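Local structure of enoyl-CoA hydratase carB homologue (Streptomyces cattleya, 5O34) at residues A[241-245]-A[246-250]; A[192-195]-A[196-200]; A[228-231]-A[232-236]. The protein probably acts as a crotonase-family enzyme of thienamycin biosynthesis, forming a carboxymethylproline-type precursor from a malonyl-CoA donor as its homologue CarB does. All coordinates share one frame; numbering follows the deposited sequence.

Contact 1: A[241-245]-A[246-250]; sequences SGYTA and EAVQS
Q249 lies against A245 one helical turn earlier, across the length of the short helix 245-249. The Q249 side chain runs along the A245 carbonyl before it reaches the A245 methyl. Its CB is 3.3 Å from A245 O, and CG stays almost as near to the same oxygen. CD is 3.7 Å from A245 O and only begins to near A245 CB. OE1 ends beside that methyl, 3.6 Å from A245 CB. CG stands beside the backbone N (chi1 -66°) and the chain is extended beyond it, which keeps it close to the helix surface. Further out, Q249 packs on loop residues E88, S139 and K140 of its own chain. The backbone of the pair is well bonded: Q249 N donates to A245 O at 2.8 Å, and the N-H points almost straight down the C=O. One residue earlier, V248 N gives only a weak bond to T244 O, at 3.4 Å. T244 sits at the N-cap position, but its side chain makes no capping bond. At the other end, E246 O takes two bonds, from S250 N and S250 OG, which reach it from opposite faces of its plane. CG2 of V248 leans on Y243, 3.7 Å from Y243 CB, and meets the ring obliquely. The Y243 hydroxyl is bonded to L204 O of the second subunit. V248 and A247 also pack on that subunit, against F177 and I181. The arrangement is a break between two helices. The chain leaves helix 229-242, passes through Y243 and T244, and starts a new helix at a subunit interface of the crotonase-type trimer.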
loop_
_atom_site.group_PDB
_atom_site.type_symbol
_atom_site.label_atom_id
_atom_site.label_comp_id
_atom_site.label_asym_id
_atom_site.label_seq_id
_atom_site.Cartn_x
_atom_site.Cartn_y
_atom_site.Cartn_z
ATOM N N SER A 241 24.886 6.975 -7.859
ATOM C CA SER A 241 25.713 7.369 -9.004
ATOM C C SER A 241 26.737 6.303 -9.412
ATOM O O SER A 241 27.043 6.183 -10.594
ATOM C CB SER A 241 26.408 8.693 -8.734
ATOM O OG SER A 241 26.782 9.290 -9.961
ATOM N N GLY A 242 27.208 5.512 -8.443
ATOM C CA GLY A 242 28.163 4.427 -8.658
ATOM C C GLY A 242 27.603 3.181 -9.323
ATOM O O GLY A 242 28.374 2.345 -9.814
ATOM N N TYR A 243 26.261 3.016 -9.333
ATOM C CA TYR A 243 25.651 1.853 -10.000
ATOM C C TYR A 243 25.671 2.071 -11.514
ATOM O O TYR A 243 25.601 3.218 -11.954
ATOM C CB TYR A 243 24.179 1.640 -9.568
ATOM C CG TYR A 243 23.903 1.459 -8.087
ATOM C CD1 TYR A 243 24.688 0.612 -7.305
ATOM C CD2 TYR A 243 22.792 2.050 -7.492
ATOM C CE1 TYR A 243 24.411 0.412 -5.953
ATOM C CE2 TYR A 243 22.504 1.856 -6.142
ATOM C CZ TYR A 243 23.311 1.029 -5.379
ATOM O OH TYR A 243 23.015 0.843 -4.052
ATOM N N THR A 244 25.716 0.974 -12.304
ATOM C CA THR A 244 25.650 1.013 -13.769
ATOM C C THR A 244 24.410 1.838 -14.124
ATOM O O THR A 244 23.303 1.471 -13.726
ATOM C CB THR A 244 25.551 -0.432 -14.330
ATOM O OG1 THR A 244 26.639 -1.211 -13.833
ATOM C CG2 THR A 244 25.537 -0.482 -15.860
ATOM N N ALA A 245 24.604 2.992 -14.770
ATOM C CA ALA A 245 23.506 3.883 -15.142
ATOM C C ALA A 245 22.363 3.170 -15.890
ATOM O O ALA A 245 21.210 3.352 -15.499
ATOM C CB ALA A 245 24.023 5.067 -15.947
ATOM N N GLU A 246 22.679 2.314 -16.895
ATOM C CA GLU A 246 21.680 1.558 -17.664
ATOM C C GLU A 246 20.739 0.768 -16.741
ATOM O O GLU A 246 19.524 0.820 -16.937
ATOM C CB GLU A 246 22.341 0.611 -18.682
ATOM C CG GLU A 246 21.391 0.200 -19.803
ATOM C CD GLU A 246 21.730 -1.038 -20.622
ATOM O OE1 GLU A 246 22.928 -1.390 -20.733
ATOM O OE2 GLU A 246 20.790 -1.628 -21.203
ATOM N N ALA A 247 21.302 0.083 -15.715
ATOM C CA ALA A 247 20.569 -0.711 -14.725
ATOM C C ALA A 247 19.512 0.110 -13.960
ATOM O O ALA A 247 18.360 -0.311 -13.863
ATOM C CB ALA A 247 21.547 -1.336 -13.742
ATOM N N VAL A 248 19.913 1.276 -13.442
ATOM C CA VAL A 248 19.075 2.187 -12.668
ATOM C C VAL A 248 18.048 2.898 -13.567
ATOM O O VAL A 248 16.868 2.978 -13.215
ATOM C CB VAL A 248 19.964 3.195 -11.867
ATOM C CG1 VAL A 248 19.139 4.294 -11.236
ATOM C CG2 VAL A 248 20.794 2.489 -10.796
ATOM N N GLN A 249 18.505 3.402 -14.724
ATOM C CA GLN A 249 17.714 4.183 -15.674
ATOM C C GLN A 249 16.732 3.359 -16.517
ATOM O O GLN A 249 15.802 3.942 -17.067
ATOM C CB GLN A 249 18.626 5.050 -16.550
ATOM C CG GLN A 249 19.340 6.141 -15.725
ATOM C CD GLN A 249 20.465 6.880 -16.417
ATOM O OE1 GLN A 249 21.364 7.419 -15.767
ATOM N NE2 GLN A 249 20.417 6.986 -17.735
ATOM N N SER A 250 16.897 2.025 -16.588
ATOM C CA SER A 250 15.953 1.145 -17.291
ATOM C C SER A 250 14.892 0.637 -16.293
ATOM O O SER A 250 13.956 -0.052 -16.701
ATOM C CB SER A 250 16.672 -0.052 -17.911
ATOM O OG SER A 250 17.648 0.332 -18.864
#

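Contact 2: A[192-195]-A[196-200]; sequences AAAG and RTVMQ
R196, next to G195, and Q200, one turn on, bring together two flat groups, a guanidinium and an amide. Q200 NE2 sits over one face of the R196 guanidinium, 3.4 Å above its plane and offset toward the rim. The aliphatic part of R196 is extended from CG to NE, with CG anti to the backbone N (chi1 -169°). This carries the guanidinium well clear of the A194-G195 turn and into the third subunit. There NH2 bonds to N256 OD1, and F259 makes a cation-pi contact. E191 of the same chain adds a long, weak ion pair to NH1. Q200 OE1 accepts a bond from H221 NE2 of the third subunit. The turn itself is apolar. A194 CB touches V198 CG1 at 3.7 Å and V198 CB at 3.9 Å, so the methyl of the first helix rests on one branch of the valine in the second. L219 of the same chain packs on both residues. G195 has no side chain, and its positive phi (94°) lets the chain turn from one helix into the next. G195 is the N-cap of helix 196-205, and its carbonyl receives M199 N at 3.0 Å. That N-H lies in the carbonyl plane and is nearly straight (167°). M199 CB also passes 3.5 Å from G195 O. T197 turns its hydroxyl to G218 O of the third subunit. The chemistry thus divides by place: the helix junction is closed by methyl contacts and one backbone bond, while the polar ends of R196, T197 and Q200 serve the trimer interface.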
loop_
_atom_site.group_PDB
_atom_site.type_symbol
_atom_site.label_atom_id
_atom_site.label_comp_id
_atom_site.label_asym_id
_atom_site.label_seq_id
_atom_site.Cartn_x
_atom_site.Cartn_y
_atom_site.Cartn_z
ATOM N N ALA A 192 -0.030 6.220 -2.141
ATOM C CA ALA A 192 1.071 5.552 -2.840
ATOM C C ALA A 192 2.328 5.371 -1.992
ATOM O O ALA A 192 2.920 4.292 -2.019
ATOM C CB ALA A 192 1.389 6.286 -4.129
ATOM N N ALA A 193 2.687 6.375 -1.178
ATOM C CA ALA A 193 3.891 6.347 -0.342
ATOM C C ALA A 193 3.736 5.709 1.036
ATOM O O ALA A 193 4.615 4.948 1.466
ATOM C CB ALA A 193 4.443 7.754 -0.191
ATOM N N ALA A 194 2.646 6.028 1.740
ATOM C CA ALA A 194 2.450 5.569 3.109
ATOM C C ALA A 194 1.253 4.661 3.345
ATOM O O ALA A 194 1.092 4.157 4.460
ATOM C CB ALA A 194 2.368 6.770 4.036
ATOM N N GLY A 195 0.417 4.477 2.336
ATOM C CA GLY A 195 -0.786 3.679 2.480
ATOM C C GLY A 195 -2.001 4.518 2.837
ATOM O O GLY A 195 -1.887 5.603 3.411
ATOM N N ARG A 196 -3.176 3.977 2.504
ATOM C CA ARG A 196 -4.513 4.524 2.673
ATOM C C ARG A 196 -4.805 5.068 4.089
ATOM O O ARG A 196 -5.301 6.184 4.212
ATOM C CB ARG A 196 -5.524 3.442 2.248
ATOM C CG ARG A 196 -6.938 3.912 2.107
ATOM C CD ARG A 196 -7.753 2.932 1.280
ATOM N NE ARG A 196 -9.172 3.284 1.294
ATOM C CZ ARG A 196 -9.741 4.179 0.493
ATOM N NH1 ARG A 196 -9.020 4.825 -0.416
ATOM N NH2 ARG A 196 -11.035 4.435 0.594
ATOM N N THR A 197 -4.513 4.280 5.133
ATOM C CA THR A 197 -4.736 4.608 6.546
ATOM C C THR A 197 -3.996 5.897 6.949
ATOM O O THR A 197 -4.625 6.809 7.499
ATOM C CB THR A 197 -4.346 3.395 7.412
ATOM O OG1 THR A 197 -5.126 2.289 6.995
ATOM C CG2 THR A 197 -4.557 3.621 8.895
ATOM N N VAL A 198 -2.673 5.974 6.657
ATOM C CA VAL A 198 -1.851 7.147 6.955
ATOM C C VAL A 198 -2.351 8.342 6.152
ATOM O O VAL A 198 -2.528 9.417 6.721
ATOM C CB VAL A 198 -0.330 6.882 6.808
ATOM C CG1 VAL A 198 0.480 8.173 6.948
ATOM C CG2 VAL A 198 0.130 5.861 7.849
ATOM N N MET A 199 -2.670 8.133 4.871
ATOM C CA MET A 199 -3.230 9.183 4.026
ATOM C C MET A 199 -4.476 9.799 4.701
ATOM O O MET A 199 -4.546 11.022 4.881
ATOM C CB MET A 199 -3.589 8.603 2.649
ATOM C CG MET A 199 -4.220 9.617 1.691
ATOM S SD MET A 199 -6.030 9.706 1.744
ATOM C CE MET A 199 -6.490 8.045 1.106
ATOM N N GLN A 200 -5.435 8.934 5.089
ATOM C CA GLN A 200 -6.712 9.307 5.709
ATOM C C GLN A 200 -6.527 10.001 7.035
ATOM O O GLN A 200 -7.211 10.987 7.300
ATOM C CB GLN A 200 -7.608 8.089 5.854
ATOM C CG GLN A 200 -8.239 7.662 4.532
ATOM C CD GLN A 200 -8.770 6.244 4.535
ATOM O OE1 GLN A 200 -8.356 5.369 5.312
ATOM N NE2 GLN A 200 -9.659 5.964 3.617
#

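Contact 3: A[228-231]-A[232-236]; sequences RLLD and RALEL
R228 lies just before helix 229-242 and R232 in its first turn; the helix packs on the central sheet of the crotonase-type fold. Four successive backbone bonds of the i to i+4 kind tie the first two turns together. R232 N donates to R228 O at 2.9 Å, and A233 N to L229 O at 3.0 Å. L234 N donates to L230 O, and E235 N to D231 O. The first and third lie close to the C=O direction. The last is the most bent, with an N-H...O angle of 147° and the donor tilted out of the carbonyl plane. All four carbonyls, from R228 to D231, are therefore satisfied along the helix. On the side chains, E235 OE1 is shared by two arginines. R228 NH2 and R232 NH1 each come within 3.9 Å of E235 OE1, so both salt bridges are long. The extended R228 chain reaches over to E235, and its guanidinium plane is turned 30° from the carboxylate. R232 is bent at chi2 (43°), and its firmer partner is E222 on strand 222-224, which takes NE. L236 CB covers one face of the R232 guanidinium. The helix meets the sheet through L229 and A233, which touch L165, while L229 also packs on V224. The side chains of L230 and L234, one turn apart, cross at a slant. Their closest side-chain atoms are L230 CG and L234 CD1, at 3.9 Å, and L234 CG also comes to 3.2 Å from L230 O.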
loop_
_atom_site.group_PDB
_atom_site.type_symbol
_atom_site.label_atom_id
_atom_site.label_comp_id
_atom_site.label_asym_id
_atom_site.label_seq_id
_atom_site.Cartn_x
_atom_site.Cartn_y
_atom_site.Cartn_z
ATOM N N ARG A 228 24.076 16.337 9.790
ATOM C CA ARG A 228 24.543 15.354 8.806
ATOM C C ARG A 228 23.573 15.156 7.606
ATOM O O ARG A 228 23.832 14.291 6.760
ATOM C CB ARG A 228 24.807 14.019 9.533
ATOM C CG ARG A 228 25.809 13.084 8.867
ATOM C CD ARG A 228 25.631 11.683 9.424
ATOM N NE ARG A 228 26.368 10.679 8.653
ATOM C CZ ARG A 228 26.502 9.406 9.016
ATOM N NH1 ARG A 228 25.956 8.968 10.146
ATOM N NH2 ARG A 228 27.190 8.563 8.257
ATOM N N LEU A 229 22.483 15.960 7.519
ATOM C CA LEU A 229 21.460 15.838 6.463
ATOM C C LEU A 229 22.016 15.859 5.017
ATOM O O LEU A 229 21.828 14.874 4.293
ATOM C CB LEU A 229 20.308 16.862 6.608
ATOM C CG LEU A 229 19.206 16.769 5.520
ATOM C CD1 LEU A 229 18.366 15.504 5.661
ATOM C CD2 LEU A 229 18.318 17.964 5.534
ATOM N N LEU A 230 22.686 16.963 4.601
ATOM C CA LEU A 230 23.248 17.074 3.251
ATOM C C LEU A 230 24.372 16.054 3.015
ATOM O O LEU A 230 24.438 15.484 1.930
ATOM C CB LEU A 230 23.667 18.513 2.933
ATOM C CG LEU A 230 23.992 18.875 1.475
ATOM C CD1 LEU A 230 22.758 18.774 0.578
ATOM C CD2 LEU A 230 24.525 20.283 1.392
ATOM N N ASP A 231 25.179 15.756 4.050
ATOM C CA ASP A 231 26.251 14.748 4.005
ATOM C C ASP A 231 25.724 13.375 3.636
ATOM O O ASP A 231 26.297 12.698 2.776
ATOM C CB ASP A 231 26.967 14.668 5.364
ATOM C CG ASP A 231 27.799 15.885 5.644
ATOM O OD1 ASP A 231 28.161 16.578 4.684
ATOM O OD2 ASP A 231 28.153 16.105 6.821
ATOM N N ARG A 232 24.639 12.964 4.307
ATOM C CA ARG A 232 23.981 11.688 4.062
ATOM C C ARG A 232 23.344 11.705 2.660
ATOM O O ARG A 232 23.522 10.748 1.906
ATOM C CB ARG A 232 22.974 11.389 5.194
ATOM C CG ARG A 232 22.320 10.006 5.172
ATOM C CD ARG A 232 23.241 8.840 4.866
ATOM N NE ARG A 232 22.460 7.700 4.385
ATOM C CZ ARG A 232 22.927 6.735 3.600
ATOM N NH1 ARG A 232 24.189 6.759 3.182
ATOM N NH2 ARG A 232 22.135 5.742 3.221
ATOM N N ALA A 233 22.708 12.832 2.281
ATOM C CA ALA A 233 22.097 13.009 0.955
ATOM C C ALA A 233 23.112 12.793 -0.169
ATOM O O ALA A 233 22.856 12.001 -1.081
ATOM C CB ALA A 233 21.461 14.387 0.845
ATOM N N LEU A 234 24.300 13.416 -0.049
ATOM C CA LEU A 234 25.374 13.309 -1.040
ATOM C C LEU A 234 26.090 11.971 -0.988
ATOM O O LEU A 234 26.501 11.473 -2.037
ATOM C CB LEU A 234 26.346 14.490 -0.944
ATOM C CG LEU A 234 25.686 15.882 -0.935
ATOM C CD1 LEU A 234 26.675 16.950 -0.619
ATOM C CD2 LEU A 234 24.905 16.168 -2.214
ATOM N N GLU A 235 26.189 11.352 0.207
ATOM C CA GLU A 235 26.781 10.012 0.352
ATOM C C GLU A 235 25.882 9.004 -0.375
ATOM O O GLU A 235 26.387 8.184 -1.143
ATOM C CB GLU A 235 26.953 9.621 1.833
ATOM C CG GLU A 235 27.544 8.233 2.029
ATOM C CD GLU A 235 27.741 7.741 3.452
ATOM O OE1 GLU A 235 27.412 8.483 4.410
ATOM O OE2 GLU A 235 28.235 6.600 3.604
ATOM N N LEU A 236 24.552 9.100 -0.164
ATOM C CA LEU A 236 23.590 8.227 -0.840
ATOM C C LEU A 236 23.565 8.499 -2.349
ATOM O O LEU A 236 23.540 7.545 -3.132
ATOM C CB LEU A 236 22.180 8.317 -0.215
ATOM C CG LEU A 236 21.056 7.510 -0.902
ATOM C CD1 LEU A 236 21.326 6.003 -0.877
ATOM C CD2 LEU A 236 19.734 7.820 -0.279
#

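Contacts 1 and 3 share helix 229-242. Contact 3 is its first turns, and contact 1 is where it ends and helix 245-249 begins. Their centres are about 20 Å apart and they do not touch. Contact 2 is a more buried junction, between helices 184-194 and 196-205, with its centre about 29 Å from that of contact 1. Contact 3 joins a sheet-packed side to a charged, partly exposed one, and carries the only salt bridge across paired segments, a long one. Contacts 1 and 2 both change helices and both face neighbouring subunits. Contact 1 does so mainly by packing, plus the Y243 hydroxyl bond, contact 2 by several polar groups.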